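Periplasmic beta-glucosidase (Pseudomonas aeruginosa, PDB 6R5R) probably hydrolyses terminal, non-reducing beta-D-glucosyl residues with release of beta-D-glucose, as a member of glycosyl hydrolase family 3. Local coordinates at residues Pro125-Thr130 with Glu140-Asp145; Lys389-Val394 with Val403-Val408; Thr423-Lys428 with Leu464-Asp469. The protein carries 1 engineered substitution. All coordinates share one frame; numbering follows the deposited sequence.

In the fold
The three contacts follow one another along the chain without overlapping. Contact 1 lies in the family 3 N-terminal range, in the loop between strand 121-122 of the parallel barrel sheet and helix 146-161. Contacts 2 and 3 belong to the C-terminal range. Centre-to-centre distances are about 25 Å between contacts 1 and 2, 22 Å between 2 and 3, and 38 Å between 1 and 3. Contacts 2 and 3 touch, Lys389 packing on Tyr426 of edge strand 423-427. The centres of contacts 1, 2 and 3 lie about 5, 20 and 35 Å from the centre of the chain, so the series runs from the buried barrel loop, beside a bound glucose, outward to the mixed sheet's rim.

Contact 1: residues Pro125-Thr130 with Glu140-Asp145; sequences PMVDIT and EGFGED
Thr130 and Glu144 approach to 4.9 Å between their CA atoms, and Val127 and Gly141 face each other further back; the run from Met126 CA to Thr130 CA is turned 54° from that of Glu140 CA to Asp145 CA. Neither segment is a regular helix or strand. The direct backbone bond runs from Thr130 N to Gly143 O (3.3 Å, 161° at the hydrogen), with the donor above the carbonyl plane, off the lone pairs. Waters do much of the remaining joining: one donates to Asp128 O and Gly143 O while accepting from Phe142 N, and another donates to both Met126 O and Glu140 O. Both segments belong to the loop that follows strand 121-122 of the TIM-barrel domain and leads into helix 146-161. Asp145 caps that helix, OD2 accepting from Leu148 N while OD1 is bonded to Tyr578 OH. Met126 fills the near end. With CG anti to its backbone N (chi1 -173°) and a bend at chi2, its chain crosses Glu140 at about a right angle, and SD settles 3.5 Å from Gly141 CA, a close approach permitted by the absence of a side chain there. The same sulfur receives a weak bond from Asp128 N. The Glu140 carboxylate pairs with Arg137, and the Glu140 side chain comes to about 5 Å from a bound beta-D-glucopyranose. At the far end Ile129 reaches Asp145 O with CD1 at 3.6 Å. Thr130 O is buried without a hydrogen-bond partner and meets Glu144 CA in a CA-H...O contact of 3.3 Å.

Contact 2: residues Lys389-Val394 with Val403-Val408; sequences KSQRDV and VPRQAV
The side-chain nitrogen of Gln391 grips two backbone carbonyls at once: NE2 donates to Ala407 O at 2.9 Å along a nearly straight path (167° at the hydrogen), and more weakly to Arg405 O at 3.2 Å. The first bond lies in the carbonyl plane of Ala407 and within 8° of the Gln391 amide plane, so it should restrain rotation of the carboxamide. Arg405 O belongs to the 3-10 segment 404-406 and Ala407 O comes just after it, while Gln391 lies in the short, weakly bonded helix at about 391-394. The contact therefore closes a loop of the family 3 C-terminal domain, between that helix and helix 410-418. Pro404 O lies over the face of the carboxamide, 3.1 Å from Gln391 CD; its angle to NE2 is poor for a hydrogen bond, and it instead accepts from Ala407 N within the turn. The extended chain of Gln391, its CG anti to the carbonyl carbon (chi1 -76°), carries the amide alongside the turn backbone. Helix 391-394 is fixed at its start by Ser390, the N-cap residue. Ser390 OG accepts from Asp393 N and donates to Asp393 OD2 at 2.6 Å, meeting the carboxylate from above its plane; Asp393 OD1 accepts from Gln481 N. Two apolar touches flank the central glutamine. On the more solvent-accessible side Arg392 runs beside the Pro404 ring, pointing the same way, with its CD 3.9 Å from Pro404 CG. On the buried side Val394 CG1 packs against Ala407 CB at 3.7 Å.

Contact 3: residues Thr423-Lys428 with Leu464-Asp469; sequences TLLYAK and LRTARD
The Tyr426 ring carries the backbone N of Lys428 on one face, 3.6 Å above the plane and displaced toward the rim, while Lys389 makes a cation-pi contact on the opposite face. The Tyr426 CB leaves the strand on the side away from helix 456-468, and only backbone of Tyr426 nears that helix. Strand 423-427 forms an outer edge of the mixed sheet, and the helix, part of the crossover leading to strand 472-478, lies over it almost antiparallel: the local axes differ by 165° and come within 8.2 Å. Thr466 carries most of the helix side of the contact. Its CG2, anti to the backbone N, presses on Leu425 CB at 3.5 Å, whereas OG1 meets Ala427 CB at 3.7 Å and is hydrogen-bonded to Glu462 O one turn earlier. At the helix end Leu425 and Asp469 cross at about a right angle, Leu425 CD1 lying 3.7 Å from Asp469 OD2. That carboxylate forms a salt bridge with Arg380 of the neighbouring strand 380-384. No hydrogen bond spans the two segments; strand and helix are therefore joined here by van der Waals packing, the polar groups of Thr466 and Asp469 being engaged by partners outside the strand.

Contact 1: residues Pro125-Thr130 with Glu140-Asp145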
ATOM      1  N   PRO A 125      16.970  19.546   6.011  1.00 12.97           N
ATOM      2  CA  PRO A 125      16.144  18.522   6.660  1.00 12.05           C
ATOM      3  C   PRO A 125      15.592  17.483   5.658  1.00 11.59           C
ATOM      4  O   PRO A 125      15.356  17.782   4.507  1.00 12.71           O
ATOM      5  CB  PRO A 125      14.997  19.353   7.228  1.00 12.70           C
ATOM      6  CG  PRO A 125      14.827  20.452   6.234  1.00 11.57           C
ATOM      7  CD  PRO A 125      16.246  20.799   5.842  1.00 11.94           C
ATOM      8  N   MET A 126      15.380  16.276   6.168  1.00 12.07           N
ATOM      9  CA  MET A 126      14.557  15.267   5.493  1.00 12.40           C
ATOM     10  C   MET A 126      13.109  15.573   5.833  1.00 12.37           C
ATOM     11  O   MET A 126      12.790  15.555   7.027  1.00 14.10           O
ATOM     12  CB  MET A 126      14.974  13.870   5.975  1.00 11.95           C
ATOM     13  CG  MET A 126      14.300  12.724   5.205  1.00 13.85           C
ATOM     14  SD  MET A 126      12.678  12.383   5.842  1.00 14.87           S
ATOM     15  CE  MET A 126      12.514  10.677   5.307  1.00 17.53           C
ATOM     16  N   VAL A 127      12.253  15.814   4.844  1.00 11.77           N
ATOM     17  CA  VAL A 127      10.864  16.250   5.098  1.00 11.76           C
ATOM     18  C   VAL A 127       9.873  15.411   4.312  1.00 11.17           C
ATOM     19  O   VAL A 127       8.772  15.875   4.023  1.00 13.31           O
ATOM     20  CB  VAL A 127      10.738  17.742   4.766  1.00 11.88           C
ATOM     21  CG1 VAL A 127      11.761  18.511   5.625  1.00 12.03           C
ATOM     22  CG2 VAL A 127      10.918  18.038   3.290  1.00 11.39           C
ATOM     23  N   ASP A 128      10.234  14.170   4.020  1.00 10.86           N
ATOM     24  CA  ASP A 128       9.335  13.267   3.285  1.00 10.24           C
ATOM     25  C   ASP A 128       8.189  12.869   4.225  1.00 10.40           C
ATOM     26  O   ASP A 128       8.452  12.420   5.369  1.00 13.32           O
ATOM     27  CB  ASP A 128      10.097  12.055   2.833  1.00 11.01           C
ATOM     28  CG  ASP A 128      11.357  12.362   2.054  1.00 12.81           C
ATOM     29  OD1 ASP A 128      11.299  13.270   1.217  1.00 12.27           O
ATOM     30  OD2 ASP A 128      12.354  11.653   2.269  1.00 13.19           O
ATOM     31  N   ILE A 129       6.946  12.985   3.754  1.00 10.70           N
ATOM     32  CA  ILE A 129       5.769  12.461   4.494  1.00 11.61           C
ATOM     33  C   ILE A 129       5.839  10.933   4.527  1.00 10.80           C
ATOM     34  O   ILE A 129       6.106  10.294   3.516  1.00 11.00           O
ATOM     35  CB  ILE A 129       4.489  12.944   3.800  1.00 12.47           C
ATOM     36  CG1 ILE A 129       4.374  14.454   3.932  1.00 13.96           C
ATOM     37  CG2 ILE A 129       3.258  12.228   4.294  1.00 12.96           C
ATOM     38  CD1 ILE A 129       4.176  14.948   5.352  1.00 13.49           C
ATOM     39  N   THR A 130       5.542  10.341   5.690  1.00 11.08           N
ATOM     40  CA  THR A 130       5.582   8.880   5.883  1.00 10.27           C
ATOM     41  C   THR A 130       4.264   8.360   6.451  1.00 10.49           C
ATOM     42  O   THR A 130       3.917   8.719   7.548  1.00 11.07           O
ATOM     43  CB  THR A 130       6.772   8.449   6.748  1.00 10.46           C
ATOM     44  OG1 THR A 130       6.655   9.122   8.009  1.00 10.82           O
ATOM     45  CG2 THR A 130       8.077   8.812   6.056  1.00 11.18           C
ATOM     46  N   GLU A 140      13.845   9.323   9.935  1.00 13.02           N
ATOM     47  CA  GLU A 140      14.503  10.569   9.482  1.00 12.66           C
ATOM     48  C   GLU A 140      13.519  11.703   9.270  1.00 13.32           C
ATOM     49  O   GLU A 140      13.987  12.819   9.145  1.00 12.31           O
ATOM     50  CB  GLU A 140      15.212  10.350   8.159  1.00 13.59           C
ATOM     51  CG  GLU A 140      16.341   9.396   8.328  1.00 18.29           C
ATOM     52  CD  GLU A 140      16.842   8.904   6.999  1.00 17.20           C
ATOM     53  OE1 GLU A 140      17.190   9.792   6.122  1.00 19.13           O
ATOM     54  OE2 GLU A 140      16.895   7.658   6.844  1.00 19.48           O
ATOM     55  N   GLY A 141      12.204  11.423   9.239  1.00 11.43           N
ATOM     56  CA  GLY A 141      11.199  12.451   8.973  1.00 12.07           C
ATOM     57  C   GLY A 141      10.508  12.910  10.241  1.00 11.86           C
ATOM     58  O   GLY A 141      10.970  12.542  11.379  1.00 14.11           O
ATOM     59  N   PHE A 142       9.405  13.607  10.063  1.00 11.67           N
ATOM     60  CA  PHE A 142       8.666  14.212  11.182  1.00 11.92           C
ATOM     61  C   PHE A 142       7.301  13.546  11.351  1.00 11.20           C
ATOM     62  O   PHE A 142       6.480  14.110  12.099  1.00 12.57           O
ATOM     63  CB  PHE A 142       8.547  15.722  10.996  1.00 12.21           C
ATOM     64  CG  PHE A 142       9.859  16.466  11.018  1.00 13.54           C
ATOM     65  CD1 PHE A 142      10.736  16.339  12.072  1.00 15.07           C
ATOM     66  CD2 PHE A 142      10.169  17.361  10.017  1.00 16.89           C
ATOM     67  CE1 PHE A 142      11.910  17.081  12.137  1.00 17.01           C
ATOM     68  CE2 PHE A 142      11.355  18.090  10.069  1.00 16.90           C
ATOM     69  CZ  PHE A 142      12.215  17.948  11.130  1.00 17.56           C
ATOM     70  N   GLY A 143       7.071  12.403  10.696  1.00 11.11           N
ATOM     71  CA  GLY A 143       5.825  11.624  10.812  1.00 10.08           C
ATOM     72  C   GLY A 143       4.893  11.833   9.648  1.00 10.68           C
ATOM     73  O   GLY A 143       5.368  12.047   8.499  1.00  9.83           O
ATOM     74  N   GLU A 144       3.594  11.710   9.903  1.00  9.98           N
ATOM     75  CA  GLU A 144       2.633  11.478   8.805  1.00 10.00           C
ATOM     76  C   GLU A 144       1.905  12.769   8.412  1.00  9.80           C
ATOM     77  O   GLU A 144       1.146  12.706   7.408  1.00 10.51           O
ATOM     78  CB  GLU A 144       1.602  10.398   9.177  1.00  9.58           C
ATOM     79  CG  GLU A 144       0.562  10.780  10.213  1.00 10.24           C
ATOM     80  CD  GLU A 144      -0.150   9.570  10.816  1.00 10.96           C
ATOM     81  OE1 GLU A 144       0.451   8.455  10.849  1.00 10.80           O
ATOM     82  OE2 GLU A 144      -1.296   9.722  11.348  1.00 11.48           O
ATOM     83  N   ASP A 145       2.073  13.852   9.167  1.00  9.81           N
ATOM     84  CA  ASP A 145       1.197  15.013   8.962  1.00  9.59           C
ATOM     85  C   ASP A 145       1.816  16.072   8.084  1.00 10.24           C
ATOM     86  O   ASP A 145       2.915  16.538   8.371  1.00 11.29           O
ATOM     87  CB  ASP A 145       0.767  15.646  10.264  1.00 11.24           C
ATOM     88  CG  ASP A 145      -0.218  16.751   9.971  1.00 11.88           C
ATOM     89  OD1 ASP A 145      -1.317  16.450   9.407  1.00 14.79           O
ATOM     90  OD2 ASP A 145       0.118  17.890  10.322  1.00 13.85           O
TER
HETATM   91  O   HOH W   1      14.266  15.917   9.434  1.00 23.90           O
HETATM   92  O   HOH W   2       7.477  13.716   7.799  1.00 12.58           O
HETATM   93  O   HOH W   3       8.692  10.389   9.405  1.00 12.18           O

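Contact 2: residues Lys389-Val394 with Val403-Val408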
ATOM      1  N   LYS A 389      22.400  -1.111  27.753  1.00 15.28           N
ATOM      2  CA  LYS A 389      23.795  -0.629  27.766  1.00 15.87           C
ATOM      3  C   LYS A 389      24.297  -0.363  26.345  1.00 15.62           C
ATOM      4  O   LYS A 389      25.548  -0.249  26.161  1.00 17.15           O
ATOM      5  CB  LYS A 389      24.682  -1.649  28.463  1.00 17.58           C
ATOM      6  CG  LYS A 389      24.489  -1.675  29.957  1.00 21.94           C
ATOM      7  CD  LYS A 389      25.587  -2.490  30.626  1.00 25.68           C
ATOM      8  CE  LYS A 389      25.477  -2.552  32.126  1.00 33.52           C
ATOM      9  NZ  LYS A 389      26.776  -3.033  32.690  1.00 41.31           N
ATOM     10  N   SER A 390      23.411  -0.027  25.421  1.00 14.13           N
ATOM     11  CA  SER A 390      23.841   0.212  24.031  1.00 14.92           C
ATOM     12  C   SER A 390      24.127   1.682  23.775  1.00 16.02           C
ATOM     13  O   SER A 390      23.173   2.496  23.791  1.00 16.44           O
ATOM     14  CB  SER A 390      22.799  -0.276  23.081  1.00 16.01           C
ATOM     15  OG  SER A 390      23.321  -0.079  21.769  1.00 15.78           O
ATOM     16  N   GLN A 391      25.396   2.041  23.572  1.00 14.92           N
ATOM     17  CA  GLN A 391      25.753   3.403  23.161  1.00 14.87           C
ATOM     18  C   GLN A 391      25.475   3.578  21.668  1.00 14.56           C
ATOM     19  O   GLN A 391      25.103   4.663  21.249  1.00 15.39           O
ATOM     20  CB  GLN A 391      27.229   3.650  23.473  1.00 14.43           C
ATOM     21  CG  GLN A 391      27.430   3.893  24.957  1.00 15.83           C
ATOM     22  CD  GLN A 391      28.875   4.140  25.316  1.00 17.44           C
ATOM     23  OE1 GLN A 391      29.738   3.343  24.927  1.00 20.09           O
ATOM     24  NE2 GLN A 391      29.118   5.219  26.055  1.00 15.72           N
ATOM     25  N   ARG A 392      25.713   2.547  20.884  1.00 15.47           N
ATOM     26  CA  ARG A 392      25.599   2.645  19.413  1.00 15.20           C
ATOM     27  C   ARG A 392      24.141   2.870  19.040  1.00 14.41           C
ATOM     28  O   ARG A 392      23.864   3.661  18.110  1.00 15.64           O
ATOM     29  CB  ARG A 392      26.139   1.377  18.766  1.00 19.29           C
ATOM     30  CG  ARG A 392      26.050   1.407  17.255  1.00 24.67           C
ATOM     31  CD  ARG A 392      27.006   2.450  16.706  1.00 31.32           C
ATOM     32  NE  ARG A 392      26.711   2.698  15.314  1.00 36.28           N
ATOM     33  CZ  ARG A 392      25.760   3.504  14.867  1.00 36.56           C
ATOM     34  NH1 ARG A 392      24.996   4.174  15.697  1.00 35.01           N
ATOM     35  NH2 ARG A 392      25.577   3.628  13.559  1.00 42.53           N
ATOM     36  N   ASP A 393      23.224   2.247  19.761  1.00 12.31           N
ATOM     37  CA  ASP A 393      21.808   2.389  19.363  1.00 12.99           C
ATOM     38  C   ASP A 393      21.200   3.722  19.827  1.00 13.31           C
ATOM     39  O   ASP A 393      20.363   4.304  19.120  1.00 13.60           O
ATOM     40  CB  ASP A 393      21.012   1.176  19.821  1.00 13.37           C
ATOM     41  CG  ASP A 393      21.490  -0.066  19.099  1.00 15.33           C
ATOM     42  OD1 ASP A 393      21.507  -0.078  17.874  1.00 13.54           O
ATOM     43  OD2 ASP A 393      21.989  -0.977  19.775  1.00 17.39           O
ATOM     44  N   VAL A 394      21.606   4.222  21.008  1.00 14.45           N
ATOM     45  CA  VAL A 394      20.922   5.416  21.570  1.00 14.43           C
ATOM     46  C   VAL A 394      21.146   6.625  20.651  1.00 14.97           C
ATOM     47  O   VAL A 394      20.240   7.475  20.546  1.00 14.45           O
ATOM     48  CB  VAL A 394      21.337   5.674  23.021  1.00 14.23           C
ATOM     49  CG1 VAL A 394      22.754   6.205  23.159  1.00 14.70           C
ATOM     50  CG2 VAL A 394      20.352   6.623  23.690  1.00 14.87           C
ATOM     51  N   VAL A 403      29.933  10.219  18.504  1.00 13.85           N
ATOM     52  CA  VAL A 403      30.862   9.196  19.023  1.00 14.34           C
ATOM     53  C   VAL A 403      30.063   8.325  19.986  1.00 14.15           C
ATOM     54  O   VAL A 403      29.694   8.792  21.070  1.00 14.15           O
ATOM     55  CB  VAL A 403      32.037   9.887  19.738  1.00 16.33           C
ATOM     56  CG1 VAL A 403      32.984   8.840  20.282  1.00 16.82           C
ATOM     57  CG2 VAL A 403      32.753  10.846  18.828  1.00 17.20           C
ATOM     58  N   PRO A 404      29.846   7.036  19.675  1.00 14.43           N
ATOM     59  CA  PRO A 404      29.109   6.197  20.632  1.00 15.09           C
ATOM     60  C   PRO A 404      29.686   6.221  22.056  1.00 16.00           C
ATOM     61  O   PRO A 404      28.931   6.283  23.011  1.00 16.85           O
ATOM     62  CB  PRO A 404      29.193   4.808  20.007  1.00 15.55           C
ATOM     63  CG  PRO A 404      29.265   5.108  18.525  1.00 15.06           C
ATOM     64  CD  PRO A 404      30.167   6.324  18.429  1.00 15.54           C
ATOM     65  N   ARG A 405      31.008   6.227  22.211  1.00 16.65           N
ATOM     66  CA  ARG A 405      31.616   6.251  23.589  1.00 19.96           C
ATOM     67  C   ARG A 405      31.253   7.497  24.387  1.00 17.85           C
ATOM     68  O   ARG A 405      31.365   7.448  25.629  1.00 18.56           O
ATOM     69  CB  ARG A 405      33.146   6.160  23.520  1.00 22.98           C
ATOM     70  CG  ARG A 405      33.608   4.754  23.175  1.00 33.73           C
ATOM     71  CD  ARG A 405      33.525   3.741  24.308  1.00 44.64           C
ATOM     72  NE  ARG A 405      34.182   2.513  23.862  1.00 59.31           N
ATOM     73  CZ  ARG A 405      35.495   2.266  23.922  1.00 66.74           C
ATOM     74  NH1 ARG A 405      36.327   3.144  24.458  1.00 64.15           N
ATOM     75  NH2 ARG A 405      35.969   1.117  23.460  1.00 67.96           N
ATOM     76  N   GLN A 406      30.777   8.570  23.759  1.00 14.32           N
ATOM     77  CA  GLN A 406      30.391   9.801  24.467  1.00 13.99           C
ATOM     78  C   GLN A 406      28.919   9.747  24.864  1.00 13.49           C
ATOM     79  O   GLN A 406      28.485  10.674  25.544  1.00 15.21           O
ATOM     80  CB  GLN A 406      30.683  11.004  23.573  1.00 16.14           C
ATOM     81  CG  GLN A 406      32.173  11.288  23.507  1.00 16.82           C
ATOM     82  CD  GLN A 406      32.507  12.503  22.687  1.00 18.83           C
ATOM     83  OE1 GLN A 406      31.914  12.793  21.644  1.00 18.39           O
ATOM     84  NE2 GLN A 406      33.490  13.244  23.181  1.00 20.05           N
ATOM     85  N   ALA A 407      28.173   8.741  24.391  1.00 13.09           N
ATOM     86  CA  ALA A 407      26.716   8.685  24.631  1.00 13.07           C
ATOM     87  C   ALA A 407      26.395   8.112  26.029  1.00 12.89           C
ATOM     88  O   ALA A 407      27.094   7.187  26.542  1.00 14.97           O
ATOM     89  CB  ALA A 407      26.060   7.919  23.525  1.00 13.46           C
ATOM     90  N   VAL A 408      25.254   8.555  26.557  1.00 12.57           N
ATOM     91  CA  VAL A 408      24.728   8.069  27.849  1.00 13.55           C
ATOM     92  C   VAL A 408      23.697   6.981  27.587  1.00 14.76           C
ATOM     93  O   VAL A 408      22.637   7.295  27.061  1.00 14.65           O
ATOM     94  CB  VAL A 408      24.161   9.218  28.694  1.00 14.32           C
ATOM     95  CG1 VAL A 408      23.702   8.685  30.029  1.00 14.24           C
ATOM     96  CG2 VAL A 408      25.140  10.367  28.877  1.00 15.02           C
TER

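Contact 3: residues Thr423-Lys428 with Leu464-Asp469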
ATOM      1  N   THR A 423      19.930   0.499  44.202  1.00 24.48           N
ATOM      2  CA  THR A 423      20.767  -0.566  43.636  1.00 23.13           C
ATOM      3  C   THR A 423      20.242  -0.953  42.251  1.00 22.72           C
ATOM      4  O   THR A 423      19.114  -1.434  42.156  1.00 22.26           O
ATOM      5  CB  THR A 423      20.789  -1.798  44.545  1.00 27.35           C
ATOM      6  OG1 THR A 423      21.227  -1.330  45.828  1.00 30.03           O
ATOM      7  CG2 THR A 423      21.668  -2.897  43.994  1.00 28.66           C
ATOM      8  N   LEU A 424      21.092  -0.854  41.241  1.00 22.15           N
ATOM      9  CA  LEU A 424      20.738  -1.337  39.889  1.00 22.40           C
ATOM     10  C   LEU A 424      21.317  -2.720  39.675  1.00 24.49           C
ATOM     11  O   LEU A 424      22.510  -2.968  40.045  1.00 23.82           O
ATOM     12  CB  LEU A 424      21.317  -0.383  38.846  1.00 21.32           C
ATOM     13  CG  LEU A 424      20.831   1.048  38.930  1.00 21.89           C
ATOM     14  CD1 LEU A 424      21.426   1.871  37.797  1.00 23.22           C
ATOM     15  CD2 LEU A 424      19.310   1.107  38.873  1.00 21.43           C
ATOM     16  N   LEU A 425      20.525  -3.598  39.087  1.00 22.17           N
ATOM     17  CA  LEU A 425      20.962  -4.959  38.717  1.00 22.57           C
ATOM     18  C   LEU A 425      20.781  -5.072  37.211  1.00 24.67           C
ATOM     19  O   LEU A 425      19.676  -4.806  36.742  1.00 30.62           O
ATOM     20  CB  LEU A 425      20.090  -6.012  39.410  1.00 23.08           C
ATOM     21  CG  LEU A 425      20.008  -5.974  40.929  1.00 25.30           C
ATOM     22  CD1 LEU A 425      19.157  -7.131  41.424  1.00 28.04           C
ATOM     23  CD2 LEU A 425      21.386  -6.034  41.570  1.00 27.59           C
ATOM     24  N   TYR A 426      21.787  -5.524  36.510  1.00 20.69           N
ATOM     25  CA  TYR A 426      21.795  -5.564  35.030  1.00 19.89           C
ATOM     26  C   TYR A 426      21.754  -6.997  34.532  1.00 18.75           C
ATOM     27  O   TYR A 426      22.498  -7.841  35.019  1.00 18.71           O
ATOM     28  CB  TYR A 426      23.041  -4.884  34.467  1.00 18.94           C
ATOM     29  CG  TYR A 426      23.174  -5.090  32.987  1.00 19.63           C
ATOM     30  CD1 TYR A 426      22.292  -4.486  32.108  1.00 19.35           C
ATOM     31  CD2 TYR A 426      24.116  -5.945  32.458  1.00 17.16           C
ATOM     32  CE1 TYR A 426      22.406  -4.667  30.741  1.00 18.88           C
ATOM     33  CE2 TYR A 426      24.245  -6.147  31.099  1.00 18.41           C
ATOM     34  CZ  TYR A 426      23.366  -5.519  30.230  1.00 18.18           C
ATOM     35  OH  TYR A 426      23.485  -5.745  28.884  1.00 17.06           O
ATOM     36  N   ALA A 427      20.992  -7.276  33.474  1.00 16.12           N
ATOM     37  CA  ALA A 427      21.102  -8.501  32.658  1.00 15.31           C
ATOM     38  C   ALA A 427      20.720  -8.157  31.233  1.00 16.32           C
ATOM     39  O   ALA A 427      19.696  -7.487  31.030  1.00 16.54           O
ATOM     40  CB  ALA A 427      20.201  -9.596  33.126  1.00 15.80           C
ATOM     41  N   LYS A 428      21.490  -8.660  30.285  1.00 16.19           N
ATOM     42  CA  LYS A 428      21.168  -8.366  28.861  1.00 15.65           C
ATOM     43  C   LYS A 428      19.822  -8.983  28.492  1.00 15.40           C
ATOM     44  O   LYS A 428      19.049  -8.337  27.740  1.00 14.47           O
ATOM     45  CB  LYS A 428      22.247  -8.917  27.939  1.00 17.57           C
ATOM     46  CG  LYS A 428      22.088  -8.392  26.522  1.00 19.50           C
ATOM     47  CD  LYS A 428      23.184  -8.783  25.625  1.00 22.21           C
ATOM     48  CE  LYS A 428      22.975  -8.200  24.254  1.00 21.80           C
ATOM     49  NZ  LYS A 428      24.214  -8.184  23.474  1.00 26.95           N
ATOM     50  N   LEU A 464      15.867 -13.639  34.513  1.00 16.74           N
ATOM     51  CA  LEU A 464      14.801 -13.995  35.505  1.00 18.27           C
ATOM     52  C   LEU A 464      15.407 -13.970  36.898  1.00 19.38           C
ATOM     53  O   LEU A 464      14.766 -13.437  37.798  1.00 17.98           O
ATOM     54  CB  LEU A 464      14.211 -15.344  35.163  1.00 18.41           C
ATOM     55  CG  LEU A 464      13.373 -15.398  33.903  1.00 19.97           C
ATOM     56  CD1 LEU A 464      12.972 -16.801  33.572  1.00 21.89           C
ATOM     57  CD2 LEU A 464      12.131 -14.512  34.111  1.00 23.55           C
ATOM     58  N   ARG A 465      16.653 -14.457  37.067  1.00 18.97           N
ATOM     59  CA  ARG A 465      17.294 -14.349  38.389  1.00 20.63           C
ATOM     60  C   ARG A 465      17.444 -12.910  38.836  1.00 20.43           C
ATOM     61  O   ARG A 465      17.262 -12.638  40.022  1.00 21.43           O
ATOM     62  CB  ARG A 465      18.708 -14.953  38.414  1.00 22.22           C
ATOM     63  CG  ARG A 465      18.688 -16.443  38.385  1.00 25.70           C
ATOM     64  CD  ARG A 465      20.082 -16.971  38.657  1.00 25.23           C
ATOM     65  NE  ARG A 465      21.027 -16.612  37.611  1.00 24.51           N
ATOM     66  CZ  ARG A 465      22.054 -15.773  37.759  1.00 26.02           C
ATOM     67  NH1 ARG A 465      22.268 -15.133  38.894  1.00 28.18           N
ATOM     68  NH2 ARG A 465      22.852 -15.522  36.733  1.00 29.29           N
ATOM     69  N   THR A 466      17.829 -11.988  37.920  1.00 15.76           N
ATOM     70  CA  THR A 466      18.010 -10.576  38.216  1.00 17.38           C
ATOM     71  C   THR A 466      16.661  -9.964  38.613  1.00 16.33           C
ATOM     72  O   THR A 466      16.590  -9.275  39.623  1.00 18.39           O
ATOM     73  CB  THR A 466      18.660  -9.944  36.975  1.00 18.22           C
ATOM     74  OG1 THR A 466      19.822 -10.714  36.660  1.00 21.54           O
ATOM     75  CG2 THR A 466      18.980  -8.494  37.204  1.00 21.45           C
ATOM     76  N   ALA A 467      15.610 -10.260  37.852  1.00 17.24           N
ATOM     77  CA  ALA A 467      14.271  -9.686  38.100  1.00 18.36           C
ATOM     78  C   ALA A 467      13.751 -10.173  39.455  1.00 18.75           C
ATOM     79  O   ALA A 467      13.210  -9.372  40.248  1.00 18.62           O
ATOM     80  CB  ALA A 467      13.345 -10.073  36.990  1.00 17.73           C
ATOM     81  N   ARG A 468      13.988 -11.444  39.753  1.00 20.26           N
ATOM     82  CA  ARG A 468      13.494 -12.029  41.035  1.00 21.26           C
ATOM     83  C   ARG A 468      14.199 -11.383  42.225  1.00 22.04           C
ATOM     84  O   ARG A 468      13.588 -11.289  43.286  1.00 24.12           O
ATOM     85  CB  ARG A 468      13.720 -13.526  41.020  1.00 19.69           C
ATOM     86  CG  ARG A 468      12.803 -14.339  40.140  1.00 22.88           C
ATOM     87  CD  ARG A 468      13.437 -15.712  40.066  1.00 24.26           C
ATOM     88  NE  ARG A 468      12.865 -16.457  38.980  1.00 25.63           N
ATOM     89  CZ  ARG A 468      13.503 -17.329  38.253  1.00 21.06           C
ATOM     90  NH1 ARG A 468      14.794 -17.577  38.463  1.00 22.79           N
ATOM     91  NH2 ARG A 468      12.852 -17.963  37.299  1.00 27.54           N
ATOM     92  N   ASP A 469      15.404 -10.873  42.034  1.00 20.31           N
ATOM     93  CA  ASP A 469      16.166 -10.181  43.082  1.00 23.63           C
ATOM     94  C   ASP A 469      15.850  -8.694  43.176  1.00 22.56           C
ATOM     95  O   ASP A 469      16.533  -7.999  43.952  1.00 26.88           O
ATOM     96  CB  ASP A 469      17.657 -10.378  42.857  1.00 24.56           C
ATOM     97  CG  ASP A 469      18.430 -10.273  44.171  1.00 34.07           C
ATOM     98  OD1 ASP A 469      17.895 -10.771  45.189  1.00 36.48           O
ATOM     99  OD2 ASP A 469      19.530  -9.645  44.173  1.00 39.82           O
TER